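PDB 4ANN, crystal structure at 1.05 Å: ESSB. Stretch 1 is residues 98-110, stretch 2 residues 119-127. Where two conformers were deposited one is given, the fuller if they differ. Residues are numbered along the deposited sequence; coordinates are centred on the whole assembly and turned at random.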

# COMPACT_ATOMS: atom_id res chain seq x y z
N ARG A 98 -12.83 6.32 -0.97
CA ARG A 98 -13.88 7.33 -1.24
C ARG A 98 -13.59 8.21 -2.45
O ARG A 98 -14.40 9.02 -2.94
CB ARG A 98 -14.02 8.14 0.06
CG ARG A 98 -13.32 9.47 0.12
CD ARG A 98 -12.29 9.70 1.20
NE ARG A 98 -11.06 10.41 0.77
CZ ARG A 98 -11.18 11.52 0.03
NH1 ARG A 98 -12.23 12.20 -0.46
NH2 ARG A 98 -10.00 12.03 -0.29
N THR A 99 -12.38 8.11 -2.95
CA THR A 99 -11.96 8.86 -4.11
C THR A 99 -12.08 7.99 -5.35
O THR A 99 -12.50 6.83 -5.28
CB THR A 99 -10.49 9.31 -4.01
OG1 THR A 99 -9.57 8.23 -4.13
CG2 THR A 99 -10.16 9.89 -2.65
N ARG A 100 -11.67 8.59 -6.46
CA ARG A 100 -11.60 8.01 -7.78
C ARG A 100 -10.51 6.94 -7.88
O ARG A 100 -10.59 6.02 -8.73
CB ARG A 100 -11.41 9.11 -8.86
CG ARG A 100 -12.68 9.82 -9.31
CD ARG A 100 -12.36 10.91 -10.32
NE ARG A 100 -12.98 10.73 -11.63
CZ ARG A 100 -13.05 9.68 -12.43
NH1 ARG A 100 -12.52 8.49 -12.13
NH2 ARG A 100 -13.68 9.75 -13.59
N TYR A 101 -9.47 7.04 -7.14
CA TYR A 101 -8.22 6.34 -7.14
C TYR A 101 -8.32 4.96 -6.51
O TYR A 101 -9.14 4.68 -5.67
CB TYR A 101 -7.12 7.12 -6.41
CG TYR A 101 -6.76 8.45 -7.01
CD1 TYR A 101 -6.18 8.57 -8.28
CD2 TYR A 101 -7.00 9.62 -6.29
CE1 TYR A 101 -5.85 9.78 -8.80
CE2 TYR A 101 -6.65 10.85 -6.82
CZ TYR A 101 -6.09 10.93 -8.07
OH TYR A 101 -5.76 12.16 -8.56
N THR A 102 -7.38 4.10 -6.90
CA THR A 102 -7.13 2.79 -6.34
C THR A 102 -5.65 2.72 -6.02
O THR A 102 -4.83 3.51 -6.51
CB THR A 102 -7.51 1.64 -7.27
OG1 THR A 102 -6.65 1.76 -8.44
CG2 THR A 102 -8.98 1.69 -7.73
N PHE A 103 -5.30 1.74 -5.16
CA PHE A 103 -3.92 1.59 -4.71
C PHE A 103 -3.64 0.12 -4.43
O PHE A 103 -4.56 -0.70 -4.33
CB PHE A 103 -3.65 2.43 -3.44
CG PHE A 103 -4.32 1.92 -2.17
CD1 PHE A 103 -5.67 2.18 -1.96
CD2 PHE A 103 -3.64 1.20 -1.23
CE1 PHE A 103 -6.36 1.70 -0.81
CE2 PHE A 103 -4.29 0.70 -0.08
CZ PHE A 103 -5.65 0.98 0.11
N VAL A 104 -2.37 -0.20 -4.25
CA VAL A 104 -1.89 -1.51 -3.90
C VAL A 104 -1.24 -1.43 -2.53
O VAL A 104 -0.42 -0.55 -2.32
CB VAL A 104 -0.85 -1.99 -4.93
CG1 VAL A 104 -0.22 -3.30 -4.52
CG2 VAL A 104 -1.48 -2.02 -6.33
N LEU A 105 -1.56 -2.34 -1.63
CA LEU A 105 -0.94 -2.39 -0.29
C LEU A 105 0.19 -3.38 -0.32
O LEU A 105 -0.03 -4.62 -0.40
CB LEU A 105 -1.94 -2.74 0.78
CG LEU A 105 -1.41 -2.64 2.19
CD1 LEU A 105 -1.04 -1.21 2.54
CD2 LEU A 105 -2.41 -3.19 3.20
N ALA A 106 1.45 -2.94 -0.27
CA ALA A 106 2.62 -3.81 -0.33
C ALA A 106 3.85 -3.02 0.08
O ALA A 106 3.84 -1.78 -0.01
CB ALA A 106 2.86 -4.34 -1.76
N PRO A 107 4.92 -3.68 0.48
CA PRO A 107 6.12 -2.94 0.95
C PRO A 107 6.65 -1.94 -0.06
O PRO A 107 6.99 -0.81 0.32
CB PRO A 107 7.11 -4.05 1.26
CG PRO A 107 6.25 -5.22 1.66
CD PRO A 107 5.06 -5.13 0.75
N ASP A 108 6.72 -2.32 -1.32
CA ASP A 108 7.29 -1.44 -2.34
C ASP A 108 6.31 -0.39 -2.83
O ASP A 108 6.64 0.43 -3.70
CB ASP A 108 7.83 -2.24 -3.52
CG ASP A 108 6.82 -3.06 -4.27
OD1 ASP A 108 5.68 -3.27 -3.84
OD2 ASP A 108 7.22 -3.58 -5.34
N GLU A 109 5.09 -0.38 -2.31
CA GLU A 109 4.02 0.51 -2.63
C GLU A 109 3.70 1.48 -1.48
O GLU A 109 2.82 2.33 -1.68
CB GLU A 109 2.78 -0.30 -3.03
CG GLU A 109 2.91 -0.98 -4.35
CD GLU A 109 2.75 -0.02 -5.52
OE1 GLU A 109 2.29 1.11 -5.30
OE2 GLU A 109 3.08 -0.45 -6.68
N LEU A 110 4.32 1.33 -0.35
CA LEU A 110 3.94 2.01 0.86
C LEU A 110 5.11 2.84 1.39
O LEU A 110 6.21 2.33 1.61
CB LEU A 110 3.53 0.98 1.92
CG LEU A 110 3.10 1.56 3.26
CD1 LEU A 110 1.92 2.49 3.14
CD2 LEU A 110 2.76 0.40 4.22
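Stretch 2 (119-127) IAKTRGLQN

Stretch 2 runs antiparallel to stretch 1 and meets it at two places, near Leu 110 where it begins and near Tyr 101 where it ends; between them stretch 1 swings out through Leu 105 to Pro 107, which stretch 2 does not touch. Ile 119 and Ala 120 are extended. Ile 119 O accepts a CA-H contact from Leu 110 CA at 3.6 Å, while Ala 120 pairs with Leu 110, their CA atoms 4.9 Å apart. Ala 120 CB also packs against Phe 103 CB at 3.9 Å.

At Lys 121 the chain leaves the extended form, with psi near -77°. Its N gives a weak hydrogen bond to Glu 109 O at 3.1 Å, and its long side chain reaches water 2, which bridges Lys 121 NZ and Asp 108 O, 2.7 Å from each. Thr 122 is then held by a single carboxylate: its N donates to Glu 109 OE1 at 2.8 Å and its OG1 to Glu 109 OE2 at 2.6 Å. Water 1 accepts from Val 104 N at 2.8 Å and lies 2.7 Å from Thr 122 O, filling the gap where the backbones part.

Arg 123 returns to extended geometry, its NH1 3.5 Å from Tyr 101 OH. Gly 124 pairs with Thr 102 through two hydrogen bonds, Thr 102 N to Gly 124 O at 3.0 Å and Gly 124 N to Thr 102 O at 3.1 Å. Here glycine makes room: Thr 102 OG1 lies 2.9 Å from Gly 124 CA, and an ideal CB would clash with that hydroxyl. Leu 125 shares a face with Tyr 101, CD2 to Tyr 101 CD1 at 3.6 Å. Gln 126 closes the ladder, its N donating almost straight to Arg 100 O at 2.8 Å; Asn 127 makes no contact.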

# COMPACT_ATOMS: atom_id res chain seq x y z
N ILE A 119 1.31 6.67 2.59
CA ILE A 119 1.27 7.19 1.23
C ILE A 119 1.53 6.05 0.26
O ILE A 119 2.48 5.27 0.42
CB ILE A 119 2.38 8.27 1.10
CG1 ILE A 119 2.29 9.38 2.16
CG2 ILE A 119 2.42 8.85 -0.29
CD1 ILE A 119 1.02 10.21 1.98
N ALA A 120 0.67 5.91 -0.78
CA ALA A 120 0.87 4.83 -1.74
C ALA A 120 1.53 5.35 -2.99
O ALA A 120 1.55 6.56 -3.29
CB ALA A 120 -0.46 4.17 -2.07
N LYS A 121 2.07 4.46 -3.79
CA LYS A 121 2.79 4.80 -5.02
C LYS A 121 1.92 4.66 -6.27
O LYS A 121 1.44 5.64 -6.83
CB LYS A 121 4.09 3.99 -5.09
CG LYS A 121 4.96 4.42 -6.25
CD LYS A 121 6.20 3.53 -6.32
CE LYS A 121 5.89 2.16 -6.83
NZ LYS A 121 7.17 1.39 -7.00
N THR A 122 1.69 3.45 -6.74
CA THR A 122 0.91 3.22 -7.94
C THR A 122 -0.54 3.63 -7.74
O THR A 122 -1.14 3.29 -6.71
CB THR A 122 0.96 1.73 -8.30
OG1 THR A 122 2.37 1.37 -8.46
CG2 THR A 122 0.30 1.45 -9.63
N ARG A 123 -1.12 4.32 -8.70
CA ARG A 123 -2.52 4.69 -8.64
C ARG A 123 -3.30 4.13 -9.83
O ARG A 123 -2.87 4.29 -10.95
CB ARG A 123 -2.79 6.15 -8.77
CG ARG A 123 -1.84 7.03 -8.15
CD ARG A 123 -2.22 8.50 -8.20
NE ARG A 123 -1.20 9.37 -7.76
CZ ARG A 123 -1.27 10.68 -7.71
NH1 ARG A 123 -2.36 11.32 -8.11
NH2 ARG A 123 -0.24 11.39 -7.28
N GLY A 124 -4.42 3.50 -9.56
CA GLY A 124 -5.41 3.30 -10.61
C GLY A 124 -6.52 4.29 -10.50
O GLY A 124 -6.56 5.16 -9.61
N LEU A 125 -7.47 4.17 -11.44
CA LEU A 125 -8.66 4.99 -11.47
C LEU A 125 -9.84 4.10 -11.71
O LEU A 125 -9.81 3.36 -12.69
CB LEU A 125 -8.60 6.00 -12.58
CG LEU A 125 -7.65 7.13 -12.40
CD1 LEU A 125 -7.56 7.85 -13.75
CD2 LEU A 125 -8.14 8.08 -11.28
N GLN A 126 -10.83 4.24 -10.83
CA GLN A 126 -11.99 3.37 -10.93
C GLN A 126 -12.58 3.40 -12.31
O GLN A 126 -12.81 4.47 -12.86
CB GLN A 126 -13.02 3.78 -9.88
CG GLN A 126 -12.33 3.61 -8.51
CD GLN A 126 -13.03 2.42 -7.87
OE1 GLN A 126 -12.98 1.31 -8.41
NE2 GLN A 126 -13.68 2.78 -6.76
N ASN A 127 -12.80 2.20 -12.86
CA ASN A 127 -13.55 2.06 -14.10
C ASN A 127 -12.73 2.61 -15.26
O ASN A 127 -13.32 2.66 -16.34
CB ASN A 127 -14.90 2.79 -14.09
CG ASN A 127 -15.81 2.38 -12.96
OD1 ASN A 127 -16.46 3.17 -12.27
ND2 ASN A 127 -15.89 1.07 -12.74
O HOH W 1 -0.36 1.79 -4.59
O HOH W 2 8.86 1.56 -4.85
O HOH W 3 5.71 -1.15 -7.17